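Local atomic coordinates of myosin-I heavy chain (Dictyostelium discoideum, PDB entry 5EJY), a protein that acts as an actin-based motor with ATPase activity in early phagocytosis and adhesion, here represented by the first MyTH4-FERM module of its tail. Residues K425-A430 against S475-F480; Q458-D463 against S489-Y494; V467-E472 against Q485-L490. All coordinates share one frame; numbering follows the deposited sequence.

Interaction 1 of 3, residues K425-A430 against S475-F480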
ATOM      1  N   LYS A 425      18.991  14.275 -22.165  1.00 35.41           N
ATOM      2  CA  LYS A 425      18.052  13.163 -22.231  1.00 37.23           C
ATOM      3  C   LYS A 425      17.650  12.701 -20.842  1.00 33.76           C
ATOM      4  O   LYS A 425      16.494  12.343 -20.605  1.00 32.44           O
ATOM      5  CB  LYS A 425      18.661  11.977 -22.980  1.00 39.92           C
ATOM      6  CG  LYS A 425      18.034  10.643 -22.586  1.00 46.10           C
ATOM      7  CD  LYS A 425      18.663   9.453 -23.294  1.00 55.18           C
ATOM      8  CE  LYS A 425      18.084   8.151 -22.751  1.00 60.06           C
ATOM      9  NZ  LYS A 425      18.704   6.947 -23.373  1.00 65.49           N
ATOM     10  N   ASN A 426      18.621  12.676 -19.938  1.00 35.82           N
ATOM     11  CA  ASN A 426      18.370  12.272 -18.564  1.00 34.69           C
ATOM     12  C   ASN A 426      18.365  13.493 -17.668  1.00 35.21           C
ATOM     13  O   ASN A 426      19.301  14.289 -17.680  1.00 33.89           O
ATOM     14  CB  ASN A 426      19.419  11.263 -18.092  1.00 39.49           C
ATOM     15  CG  ASN A 426      19.506  10.053 -18.997  1.00 41.28           C
ATOM     16  OD1 ASN A 426      18.756   9.086 -18.844  1.00 42.00           O
ATOM     17  ND2 ASN A 426      20.426  10.100 -19.952  1.00 44.90           N
ATOM     18  N   PHE A 427      17.293  13.653 -16.901  1.00 32.01           N
ATOM     19  CA  PHE A 427      17.187  14.792 -16.014  1.00 23.85           C
ATOM     20  C   PHE A 427      16.382  14.392 -14.773  1.00 25.45           C
ATOM     21  O   PHE A 427      15.895  13.264 -14.669  1.00 24.28           O
ATOM     22  CB  PHE A 427      16.513  15.964 -16.733  1.00 23.03           C
ATOM     23  CG  PHE A 427      15.147  15.636 -17.286  1.00 25.39           C
ATOM     24  CD1 PHE A 427      15.016  14.975 -18.498  1.00 29.11           C
ATOM     25  CD2 PHE A 427      13.997  15.981 -16.591  1.00 23.48           C
ATOM     26  CE1 PHE A 427      13.761  14.666 -19.011  1.00 28.42           C
ATOM     27  CE2 PHE A 427      12.738  15.675 -17.086  1.00 24.23           C
ATOM     28  CZ  PHE A 427      12.616  15.014 -18.306  1.00 27.65           C
ATOM     29  N   VAL A 428      16.254  15.328 -13.849  1.00 24.21           N
ATOM     30  CA  VAL A 428      15.491  15.096 -12.623  1.00 23.03           C
ATOM     31  C   VAL A 428      14.402  16.151 -12.615  1.00 26.24           C
ATOM     32  O   VAL A 428      14.645  17.306 -12.975  1.00 25.09           O
ATOM     33  CB  VAL A 428      16.393  15.255 -11.388  1.00 24.99           C
ATOM     34  CG1 VAL A 428      15.563  15.407 -10.103  1.00 23.00           C
ATOM     35  CG2 VAL A 428      17.362  14.074 -11.273  1.00 30.76           C
ATOM     36  N   LEU A 429      13.184  15.758 -12.277  1.00 21.77           N
ATOM     37  CA  LEU A 429      12.173  16.749 -11.945  1.00 21.46           C
ATOM     38  C   LEU A 429      12.197  16.927 -10.435  1.00 27.27           C
ATOM     39  O   LEU A 429      12.030  15.964  -9.679  1.00 25.70           O
ATOM     40  CB  LEU A 429      10.787  16.332 -12.425  1.00 24.56           C
ATOM     41  CG  LEU A 429      10.601  16.334 -13.944  1.00 26.35           C
ATOM     42  CD1 LEU A 429       9.160  16.020 -14.334  1.00 22.94           C
ATOM     43  CD2 LEU A 429      11.019  17.697 -14.515  1.00 26.50           C
ATOM     44  N   ALA A 430      12.451  18.151  -9.996  1.00 21.78           N
ATOM     45  CA  ALA A 430      12.450  18.464  -8.577  1.00 24.62           C
ATOM     46  C   ALA A 430      11.252  19.363  -8.312  1.00 28.27           C
ATOM     47  O   ALA A 430      11.242  20.526  -8.726  1.00 27.65           O
ATOM     48  CB  ALA A 430      13.754  19.158  -8.194  1.00 24.26           C
ATOM     49  N   SER A 475       4.700  24.403 -25.720  1.00 24.52           N
ATOM     50  CA  SER A 475       5.160  23.095 -26.178  1.00 26.39           C
ATOM     51  C   SER A 475       5.080  22.097 -25.017  1.00 31.49           C
ATOM     52  O   SER A 475       4.905  22.495 -23.867  1.00 26.80           O
ATOM     53  CB  SER A 475       6.577  23.141 -26.724  1.00 28.37           C
ATOM     54  OG  SER A 475       7.507  23.321 -25.685  1.00 37.21           O
ATOM     55  N   THR A 476       5.215  20.815 -25.338  1.00 28.58           N
ATOM     56  CA  THR A 476       5.050  19.741 -24.357  1.00 29.60           C
ATOM     57  C   THR A 476       6.360  19.024 -24.085  1.00 27.19           C
ATOM     58  O   THR A 476       7.108  18.708 -25.005  1.00 25.12           O
ATOM     59  CB  THR A 476       4.012  18.733 -24.851  1.00 31.19           C
ATOM     60  OG1 THR A 476       2.727  19.365 -24.875  1.00 34.65           O
ATOM     61  CG2 THR A 476       3.962  17.507 -23.949  1.00 30.31           C
ATOM     62  N   LEU A 477       6.658  18.806 -22.810  1.00 26.56           N
ATOM     63  CA  LEU A 477       7.764  17.951 -22.436  1.00 27.28           C
ATOM     64  C   LEU A 477       7.137  16.627 -22.021  1.00 27.81           C
ATOM     65  O   LEU A 477       6.380  16.581 -21.055  1.00 26.51           O
ATOM     66  CB  LEU A 477       8.546  18.542 -21.259  1.00 25.65           C
ATOM     67  CG  LEU A 477       9.494  17.587 -20.513  1.00 27.77           C
ATOM     68  CD1 LEU A 477      10.544  16.968 -21.423  1.00 27.45           C
ATOM     69  CD2 LEU A 477      10.171  18.295 -19.338  1.00 28.61           C
ATOM     70  N   GLN A 478       7.401  15.566 -22.778  1.00 26.73           N
ATOM     71  CA  GLN A 478       6.874  14.259 -22.410  1.00 25.48           C
ATOM     72  C   GLN A 478       7.932  13.585 -21.571  1.00 25.27           C
ATOM     73  O   GLN A 478       8.909  13.024 -22.092  1.00 23.59           O
ATOM     74  CB  GLN A 478       6.502  13.402 -23.626  1.00 25.60           C
ATOM     75  CG  GLN A 478       5.918  12.046 -23.217  1.00 24.12           C
ATOM     76  CD  GLN A 478       5.467  11.209 -24.388  1.00 29.66           C
ATOM     77  OE1 GLN A 478       5.864  11.449 -25.523  1.00 26.69           O
ATOM     78  NE2 GLN A 478       4.625  10.215 -24.115  1.00 27.14           N
ATOM     79  N   ALA A 479       7.758  13.702 -20.258  1.00 25.45           N
ATOM     80  CA  ALA A 479       8.717  13.174 -19.299  1.00 23.67           C
ATOM     81  C   ALA A 479       8.438  11.707 -19.006  1.00 27.60           C
ATOM     82  O   ALA A 479       7.441  11.376 -18.368  1.00 23.26           O
ATOM     83  CB  ALA A 479       8.671  13.985 -17.988  1.00 24.39           C
ATOM     84  N   PHE A 480       9.330  10.836 -19.471  1.00 25.10           N
ATOM     85  CA  PHE A 480       9.248   9.416 -19.172  1.00 24.41           C
ATOM     86  C   PHE A 480       9.829   9.139 -17.801  1.00 23.53           C
ATOM     87  O   PHE A 480      10.868   9.673 -17.436  1.00 25.39           O
ATOM     88  CB  PHE A 480       9.980   8.589 -20.229  1.00 26.02           C
ATOM     89  CG  PHE A 480       9.329   8.658 -21.579  1.00 26.30           C
ATOM     90  CD1 PHE A 480       8.234   7.857 -21.873  1.00 27.35           C
ATOM     91  CD2 PHE A 480       9.769   9.562 -22.523  1.00 25.12           C
ATOM     92  CE1 PHE A 480       7.614   7.926 -23.103  1.00 30.15           C
ATOM     93  CE2 PHE A 480       9.151   9.636 -23.775  1.00 28.20           C
ATOM     94  CZ  PHE A 480       8.076   8.815 -24.060  1.00 26.29           C
TER

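Interaction 2 of 3, residues Q458-D463 against S489-Y494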
ATOM      1  N   GLN A 458      -7.840  19.663 -14.958  1.00 50.67           N
ATOM      2  CA  GLN A 458      -8.635  18.441 -14.923  1.00 57.43           C
ATOM      3  C   GLN A 458      -8.288  17.493 -16.069  1.00 53.83           C
ATOM      4  O   GLN A 458      -8.927  16.455 -16.241  1.00 57.44           O
ATOM      5  CB  GLN A 458     -10.132  18.771 -14.926  1.00 61.44           C
ATOM      6  CG  GLN A 458     -10.635  19.381 -13.619  1.00 54.54           C
ATOM      7  N   ASN A 459      -7.266  17.841 -16.842  1.00 51.88           N
ATOM      8  CA  ASN A 459      -6.859  17.016 -17.975  1.00 47.04           C
ATOM      9  C   ASN A 459      -5.348  16.910 -18.166  1.00 44.95           C
ATOM     10  O   ASN A 459      -4.849  16.952 -19.293  1.00 40.31           O
ATOM     11  CB  ASN A 459      -7.515  17.513 -19.262  1.00 55.42           C
ATOM     12  CG  ASN A 459      -8.850  16.857 -19.523  1.00 62.20           C
ATOM     13  OD1 ASN A 459      -9.843  17.154 -18.858  1.00 64.79           O
ATOM     14  ND2 ASN A 459      -8.884  15.961 -20.503  1.00 67.69           N
ATOM     15  N   LEU A 460      -4.621  16.777 -17.064  1.00 40.50           N
ATOM     16  CA  LEU A 460      -3.198  16.499 -17.142  1.00 38.05           C
ATOM     17  C   LEU A 460      -2.996  15.208 -17.942  1.00 34.92           C
ATOM     18  O   LEU A 460      -3.535  14.159 -17.587  1.00 37.56           O
ATOM     19  CB  LEU A 460      -2.614  16.342 -15.735  1.00 32.87           C
ATOM     20  CG  LEU A 460      -1.143  15.922 -15.664  1.00 34.17           C
ATOM     21  CD1 LEU A 460      -0.250  17.018 -16.250  1.00 32.86           C
ATOM     22  CD2 LEU A 460      -0.728  15.586 -14.223  1.00 24.93           C
ATOM     23  N   LYS A 461      -2.212  15.287 -19.012  1.00 31.21           N
ATOM     24  CA  LYS A 461      -1.985  14.148 -19.896  1.00 32.64           C
ATOM     25  C   LYS A 461      -0.873  13.239 -19.376  1.00 30.28           C
ATOM     26  O   LYS A 461       0.236  13.690 -19.116  1.00 27.12           O
ATOM     27  CB  LYS A 461      -1.638  14.648 -21.302  1.00 36.39           C
ATOM     28  CG  LYS A 461      -1.412  13.562 -22.340  1.00 33.19           C
ATOM     29  CD  LYS A 461      -1.109  14.209 -23.702  1.00 37.10           C
ATOM     30  CE  LYS A 461      -0.926  13.173 -24.797  1.00 41.39           C
ATOM     31  NZ  LYS A 461      -0.783  13.833 -26.130  1.00 44.78           N
ATOM     32  N   SER A 462      -1.184  11.958 -19.209  1.00 31.84           N
ATOM     33  CA  SER A 462      -0.184  10.970 -18.815  1.00 29.05           C
ATOM     34  C   SER A 462      -0.534   9.619 -19.421  1.00 33.29           C
ATOM     35  O   SER A 462      -1.655   9.413 -19.876  1.00 30.56           O
ATOM     36  CB  SER A 462      -0.099  10.846 -17.289  1.00 30.29           C
ATOM     37  OG  SER A 462      -1.322  10.358 -16.735  1.00 31.03           O
ATOM     38  N   ASP A 463       0.433   8.706 -19.443  1.00 31.17           N
ATOM     39  CA  ASP A 463       0.157   7.337 -19.856  1.00 32.13           C
ATOM     40  C   ASP A 463       0.871   6.365 -18.923  1.00 36.07           C
ATOM     41  O   ASP A 463       1.179   6.720 -17.785  1.00 30.55           O
ATOM     42  CB  ASP A 463       0.488   7.095 -21.342  1.00 31.84           C
ATOM     43  CG  ASP A 463       1.924   7.420 -21.698  1.00 30.00           C
ATOM     44  OD1 ASP A 463       2.805   7.404 -20.818  1.00 30.52           O
ATOM     45  OD2 ASP A 463       2.184   7.671 -22.891  1.00 33.86           O
ATOM     46  N   SER A 489       0.625  12.496  -9.150  1.00 22.62           N
ATOM     47  CA  SER A 489       0.067  12.887  -7.857  1.00 24.63           C
ATOM     48  C   SER A 489       0.816  14.066  -7.241  1.00 21.26           C
ATOM     49  O   SER A 489       0.217  14.895  -6.567  1.00 23.35           O
ATOM     50  CB  SER A 489      -0.004  11.694  -6.875  1.00 25.27           C
ATOM     51  OG  SER A 489       1.292  11.248  -6.530  1.00 26.51           O
ATOM     52  N   LEU A 490       2.120  14.157  -7.476  1.00 19.31           N
ATOM     53  CA  LEU A 490       2.871  15.308  -6.977  1.00 23.02           C
ATOM     54  C   LEU A 490       2.352  16.580  -7.638  1.00 24.64           C
ATOM     55  O   LEU A 490       2.137  17.592  -6.980  1.00 25.86           O
ATOM     56  CB  LEU A 490       4.361  15.160  -7.274  1.00 24.17           C
ATOM     57  CG  LEU A 490       5.140  14.163  -6.418  1.00 23.29           C
ATOM     58  CD1 LEU A 490       6.569  14.013  -6.953  1.00 22.84           C
ATOM     59  CD2 LEU A 490       5.140  14.624  -4.956  1.00 23.19           C
ATOM     60  N   ILE A 491       2.147  16.531  -8.949  1.00 22.49           N
ATOM     61  CA  ILE A 491       1.660  17.719  -9.637  1.00 24.11           C
ATOM     62  C   ILE A 491       0.295  18.116  -9.083  1.00 28.96           C
ATOM     63  O   ILE A 491       0.063  19.282  -8.743  1.00 24.05           O
ATOM     64  CB  ILE A 491       1.602  17.519 -11.154  1.00 26.03           C
ATOM     65  CG1 ILE A 491       3.026  17.330 -11.690  1.00 23.63           C
ATOM     66  CG2 ILE A 491       0.920  18.732 -11.818  1.00 27.25           C
ATOM     67  CD1 ILE A 491       3.114  17.009 -13.193  1.00 27.63           C
ATOM     68  N   LYS A 492      -0.598  17.137  -8.955  1.00 24.38           N
ATOM     69  CA  LYS A 492      -1.929  17.412  -8.426  1.00 27.46           C
ATOM     70  C   LYS A 492      -1.920  17.909  -6.975  1.00 28.27           C
ATOM     71  O   LYS A 492      -2.667  18.828  -6.628  1.00 26.94           O
ATOM     72  CB  LYS A 492      -2.824  16.178  -8.573  1.00 30.24           C
ATOM     73  CG  LYS A 492      -3.094  15.820 -10.038  1.00 37.85           C
ATOM     74  CD  LYS A 492      -4.055  14.653 -10.164  1.00 38.76           C
ATOM     75  CE  LYS A 492      -4.770  14.667 -11.508  1.00 44.41           C
ATOM     76  NZ  LYS A 492      -3.847  14.422 -12.637  1.00 51.43           N
ATOM     77  N   GLU A 493      -1.091  17.303  -6.125  1.00 25.91           N
ATOM     78  CA  GLU A 493      -1.047  17.694  -4.718  1.00 24.84           C
ATOM     79  C   GLU A 493      -0.421  19.073  -4.476  1.00 27.98           C
ATOM     80  O   GLU A 493      -0.904  19.843  -3.644  1.00 26.73           O
ATOM     81  CB  GLU A 493      -0.312  16.639  -3.886  1.00 28.63           C
ATOM     82  CG  GLU A 493      -0.992  15.285  -3.877  1.00 32.40           C
ATOM     83  CD  GLU A 493      -2.125  15.214  -2.868  1.00 47.46           C
ATOM     84  OE1 GLU A 493      -2.595  16.281  -2.412  1.00 47.65           O
ATOM     85  OE2 GLU A 493      -2.534  14.086  -2.521  1.00 51.11           O
ATOM     86  N   TYR A 494       0.669  19.385  -5.171  1.00 23.71           N
ATOM     87  CA  TYR A 494       1.225  20.733  -5.045  1.00 28.00           C
ATOM     88  C   TYR A 494       0.224  21.759  -5.572  1.00 30.06           C
ATOM     89  O   TYR A 494       0.034  22.812  -4.965  1.00 32.46           O
ATOM     90  CB  TYR A 494       2.567  20.875  -5.763  1.00 28.06           C
ATOM     91  CG  TYR A 494       3.724  20.362  -4.946  1.00 25.40           C
ATOM     92  CD1 TYR A 494       4.091  20.984  -3.752  1.00 27.11           C
ATOM     93  CD2 TYR A 494       4.438  19.248  -5.354  1.00 24.04           C
ATOM     94  CE1 TYR A 494       5.152  20.502  -2.988  1.00 27.58           C
ATOM     95  CE2 TYR A 494       5.496  18.766  -4.606  1.00 26.44           C
ATOM     96  CZ  TYR A 494       5.845  19.392  -3.427  1.00 25.08           C
ATOM     97  OH  TYR A 494       6.900  18.900  -2.710  1.00 26.74           O
TER
HETATM   98  O   HOH W   1      -5.996  15.710 -14.731  1.00 50.87           O

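Interaction 3 of 3, residues V467-E472 against Q485-L490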
ATOM      1  N   VAL A 467       4.494  11.489 -18.255  1.00 26.11           N
ATOM      2  CA  VAL A 467       3.559  12.572 -17.991  1.00 23.60           C
ATOM      3  C   VAL A 467       3.939  13.707 -18.936  1.00 24.17           C
ATOM      4  O   VAL A 467       5.112  14.040 -19.079  1.00 25.95           O
ATOM      5  CB  VAL A 467       3.634  13.075 -16.538  1.00 23.58           C
ATOM      6  CG1 VAL A 467       2.622  14.203 -16.307  1.00 24.48           C
ATOM      7  CG2 VAL A 467       3.374  11.918 -15.550  1.00 21.83           C
ATOM      8  N   SER A 468       2.937  14.296 -19.564  1.00 23.20           N
ATOM      9  CA  SER A 468       3.155  15.392 -20.498  1.00 27.34           C
ATOM     10  C   SER A 468       2.922  16.735 -19.820  1.00 24.63           C
ATOM     11  O   SER A 468       1.808  17.066 -19.412  1.00 29.89           O
ATOM     12  CB  SER A 468       2.253  15.212 -21.715  1.00 26.52           C
ATOM     13  OG  SER A 468       2.739  14.125 -22.484  1.00 28.23           O
ATOM     14  N   ILE A 469       3.998  17.491 -19.681  1.00 23.89           N
ATOM     15  CA  ILE A 469       3.968  18.729 -18.927  1.00 27.65           C
ATOM     16  C   ILE A 469       4.087  19.898 -19.897  1.00 30.16           C
ATOM     17  O   ILE A 469       4.908  19.864 -20.808  1.00 25.70           O
ATOM     18  CB  ILE A 469       5.127  18.756 -17.931  1.00 28.34           C
ATOM     19  CG1 ILE A 469       4.907  17.680 -16.853  1.00 31.69           C
ATOM     20  CG2 ILE A 469       5.276  20.124 -17.306  1.00 35.63           C
ATOM     21  CD1 ILE A 469       6.185  16.966 -16.482  1.00 33.00           C
ATOM     22  N   ILE A 470       3.263  20.918 -19.703  1.00 29.28           N
ATOM     23  CA  ILE A 470       3.235  22.038 -20.643  1.00 31.76           C
ATOM     24  C   ILE A 470       4.216  23.118 -20.225  1.00 34.40           C
ATOM     25  O   ILE A 470       4.205  23.583 -19.072  1.00 33.86           O
ATOM     26  CB  ILE A 470       1.834  22.643 -20.760  1.00 31.95           C
ATOM     27  CG1 ILE A 470       0.808  21.563 -21.094  1.00 37.72           C
ATOM     28  CG2 ILE A 470       1.808  23.757 -21.821  1.00 30.67           C
ATOM     29  CD1 ILE A 470       0.974  20.977 -22.463  1.00 35.05           C
ATOM     30  N   LEU A 471       5.069  23.515 -21.162  1.00 34.86           N
ATOM     31  CA  LEU A 471       6.023  24.589 -20.922  1.00 35.64           C
ATOM     32  C   LEU A 471       5.413  25.964 -21.213  1.00 29.78           C
ATOM     33  O   LEU A 471       4.305  26.072 -21.752  1.00 32.33           O
ATOM     34  CB  LEU A 471       7.296  24.354 -21.733  1.00 36.35           C
ATOM     35  CG  LEU A 471       7.822  22.930 -21.563  1.00 36.06           C
ATOM     36  CD1 LEU A 471       9.010  22.635 -22.476  1.00 35.07           C
ATOM     37  CD2 LEU A 471       8.181  22.668 -20.094  1.00 34.81           C
ATOM     38  N   GLU A 472       6.128  27.014 -20.836  1.00 34.14           N
ATOM     39  CA  GLU A 472       5.602  28.371 -20.971  1.00 43.12           C
ATOM     40  C   GLU A 472       5.292  28.733 -22.437  1.00 41.36           C
ATOM     41  O   GLU A 472       4.366  29.505 -22.707  1.00 39.14           O
ATOM     42  CB  GLU A 472       6.566  29.383 -20.336  1.00 46.15           C
ATOM     43  CG  GLU A 472       6.141  30.845 -20.473  1.00 52.12           C
ATOM     44  CD  GLU A 472       4.793  31.145 -19.825  1.00 53.10           C
ATOM     45  OE1 GLU A 472       4.561  30.708 -18.677  1.00 53.25           O
ATOM     46  OE2 GLU A 472       3.959  31.825 -20.468  1.00 62.99           O
ATOM     47  N   GLN A 485       2.693   7.400 -11.476  1.00 25.07           N
ATOM     48  CA  GLN A 485       1.706   7.814 -10.488  1.00 23.32           C
ATOM     49  C   GLN A 485       2.279   8.829  -9.497  1.00 23.34           C
ATOM     50  O   GLN A 485       1.584   9.755  -9.087  1.00 23.90           O
ATOM     51  CB  GLN A 485       1.114   6.600  -9.755  1.00 25.04           C
ATOM     52  CG  GLN A 485       0.045   6.962  -8.732  1.00 31.49           C
ATOM     53  CD  GLN A 485      -0.544   5.736  -8.058  1.00 32.59           C
ATOM     54  OE1 GLN A 485      -1.351   5.026  -8.651  1.00 43.12           O
ATOM     55  NE2 GLN A 485      -0.125   5.470  -6.825  1.00 30.79           N
ATOM     56  N   LYS A 486       3.541   8.656  -9.109  1.00 22.75           N
ATOM     57  CA  LYS A 486       4.197   9.601  -8.214  0.74 24.64           C
ATOM     58  C   LYS A 486       4.235  10.990  -8.844  1.00 23.82           C
ATOM     59  O   LYS A 486       3.879  11.982  -8.206  1.00 24.76           O
ATOM     60  CB  LYS A 486       5.621   9.146  -7.871  0.74 25.34           C
ATOM     61  CG  LYS A 486       6.326  10.051  -6.870  0.74 25.52           C
ATOM     62  CD  LYS A 486       7.764   9.615  -6.592  1.00 31.35           C
ATOM     63  CE  LYS A 486       8.446  10.560  -5.580  1.00 36.74           C
ATOM     64  NZ  LYS A 486       9.885  10.231  -5.276  1.00 35.64           N
ATOM     65  N   LEU A 487       4.664  11.054 -10.101  1.00 24.48           N
ATOM     66  CA  LEU A 487       4.775  12.347 -10.780  1.00 20.80           C
ATOM     67  C   LEU A 487       3.403  13.020 -10.923  1.00 21.38           C
ATOM     68  O   LEU A 487       3.251  14.192 -10.595  1.00 23.59           O
ATOM     69  CB  LEU A 487       5.447  12.175 -12.144  1.00 19.73           C
ATOM     70  CG  LEU A 487       5.681  13.473 -12.924  1.00 22.05           C
ATOM     71  CD1 LEU A 487       6.376  14.501 -12.037  1.00 22.46           C
ATOM     72  CD2 LEU A 487       6.511  13.175 -14.159  1.00 23.80           C
ATOM     73  N   VAL A 488       2.408  12.282 -11.408  1.00 22.77           N
ATOM     74  CA  VAL A 488       1.050  12.817 -11.537  1.00 21.86           C
ATOM     75  C   VAL A 488       0.506  13.315 -10.194  1.00 26.13           C
ATOM     76  O   VAL A 488      -0.025  14.427 -10.099  1.00 22.88           O
ATOM     77  CB  VAL A 488       0.071  11.766 -12.120  1.00 25.99           C
ATOM     78  CG1 VAL A 488      -1.393  12.244 -11.997  1.00 27.32           C
ATOM     79  CG2 VAL A 488       0.418  11.449 -13.580  1.00 26.42           C
ATOM     80  N   SER A 489       0.625  12.496  -9.150  1.00 22.62           N
ATOM     81  CA  SER A 489       0.067  12.887  -7.857  1.00 24.63           C
ATOM     82  C   SER A 489       0.816  14.066  -7.241  1.00 21.26           C
ATOM     83  O   SER A 489       0.217  14.895  -6.567  1.00 23.35           O
ATOM     84  CB  SER A 489      -0.004  11.694  -6.875  1.00 25.27           C
ATOM     85  OG  SER A 489       1.292  11.248  -6.530  1.00 26.51           O
ATOM     86  N   LEU A 490       2.120  14.157  -7.476  1.00 19.31           N
ATOM     87  CA  LEU A 490       2.871  15.308  -6.977  1.00 23.02           C
ATOM     88  C   LEU A 490       2.352  16.580  -7.638  1.00 24.64           C
ATOM     89  O   LEU A 490       2.137  17.592  -6.980  1.00 25.86           O
ATOM     90  CB  LEU A 490       4.361  15.160  -7.274  1.00 24.17           C
ATOM     91  CG  LEU A 490       5.140  14.163  -6.418  1.00 23.29           C
ATOM     92  CD1 LEU A 490       6.569  14.013  -6.953  1.00 22.84           C
ATOM     93  CD2 LEU A 490       5.140  14.624  -4.956  1.00 23.19           C
TER

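Interaction 1 of 3, residues K425-A430 against S475-F480
Two sheets of a beta sandwich face each other here, and F427 and L429 of one strand meet L477 and A479 of the other. The strand segments 426-430 and 476-480 cross almost at right angles, at 94°, with their axes 9.2 Å apart at closest approach. The gap is therefore filled by side chains and not by backbone bonds.

F427 makes two of the three apolar contacts. Its CG lies between the backbone N and the carbonyl carbon (chi1 57°), and this sends the ring across to the facing sheet. The far end of the ring does the touching. F427 CZ lies 4.1 Å from A479 CB, and this methyl sits at the ring edge, near the ring plane. L477 comes to the same ring atom obliquely, with its CD2 4.2 Å from F427 CZ.

Orthogonal packing of this kind fits the PH-like F3 lobe of a FERM domain. One sheet is built from strands 410-415, 426-432, 435-440 and 445-450. The other holds 461-462, 466-470 and 476-480. Both F427 and L477 also touch I438 of strand 435-440, and L429 reaches I469 of strand 466-470.

L429 completes the contact from the F427 side. Its CD1 is 4.2 Å from A479 CB, the same methyl that meets the F427 ring. Its other branch, CD2, lies in the plane of that ring, at the edge. The small A479 side chain is thus shared by a phenylalanine edge and a leucine methyl. All four touching residues are buried. The contacts join carbon to carbon throughout, at ordinary van der Waals spacing. Q478 points away from this layer, and its NE2 bonds to S466 OG on the neighbouring strand.

Interaction 2 of 3, residues Q458-D463 against S489-Y494
L460 carries this contact from segment 458-463, meeting I491 and K492 on the helix. The chain arrives from the exposed residues Q458 and N459, and at L460 it turns a side chain toward the helix.

The backbone comes first. L460 N donates to water 1 at 2.9 Å. The same water accepts a weak bond from K492 NZ, 3.3 Å away. It thus bridges the loop backbone and the lysine ammonium.

The L460 side chain packs next to this bridge. With CG anti to the backbone N (chi1 175°), it extends toward the helix. L460 CD2 packs 4.2 Å from I491 CD1, methyl against methyl. The same CD2 is 3.7 Å from K492 NZ, and L460 CB is 3.8 Å from that nitrogen. The lysine chain is extended until it bends at its last torsion (chi4 67°), and the two side chains cross at a slant. The ammonium therefore rests against hydrocarbon as well as facing the water. K492 is exposed, whereas I491 is buried and also touches I469 and L431.

Beyond L460 the segment turns to its neighbouring strand. K461 pairs through its backbone with S468, and the S462 side chain touches V467. D463 OD1 then accepts from K465 N, an Asx turn in the connection between strands 461-462 and 466-470, and also bonds to S466 OG.

The arrangement is that of a PH-like F3 lobe, in which the C-terminal helix lies over one end of the sandwich and the outer strand of the three-stranded sheet borders it.

Interaction 3 of 3, residues V467-E472 against Q485-L490
V467 of strand 467-470 packs on L487 and V488, and I469 on L487, of the C-terminal helix of the FERM F3 lobe. This helix closes one end of the PH-like sandwich. The short strand and helix axes lie 34° apart in direction, with a closest approach of 9.6 Å.

The apolar contacts centre on V467. Its CG2 branch enters between two neighbouring helix residues. V467 CG2 is 3.7 Å from L487 CD2 and 3.6 Å from V488 CG2. V467 CB also comes to 3.7 Å from L487 CD2, which therefore lies against the branch point as well as the methyl. With CG anti to the backbone N (chi1 -177°), L487 brings CD2 against the strand. Further along, I469 CD1 approaches L487 CD2 more loosely, at 4.5 Å. I469 and L487 both also touch L429 of the facing sheet. Cutting L487 back to an alanine would probably leave V467 and I469 without their shared methyl partner and open a gap between strand and helix.

The polar bonds run to other partners. V467 and I469 pair through the backbone with A479 and L477. The helix turns its polar side chains to other parts of the module. Q485 NE2 bonds to D257 OD2 of the ubiquitin-like F1 lobe, and K486 NZ bonds to the L411 carbonyl. Within the helix, S489 N donates to Q485 O at 2.9 Å. S489 OG lies 3.0 Å from Q485 O and 3.2 Å from K486 O, and it also bonds to K292 NZ.

Overall arrangement
All three contacts lie in the F3 lobe. Interaction 1 joins its two sheets. Interactions 2 and 3 both set the three-stranded sheet and its edge against helix 484-499. Interactions 1 and 3 are buried and apolar, with centres about 9 Å apart. Strands 466-470 and 476-480 are neighbours in one sheet, so the two contacts share its backbone pairing. Interaction 2 lies closer to the surface, its centre about 5 Å from that of interaction 3. There a methyl contact is joined by a lysine and a bridging water. Contacts thus pass from pure hydrocarbon between the sheets to mixed chemistry at the solvent edge.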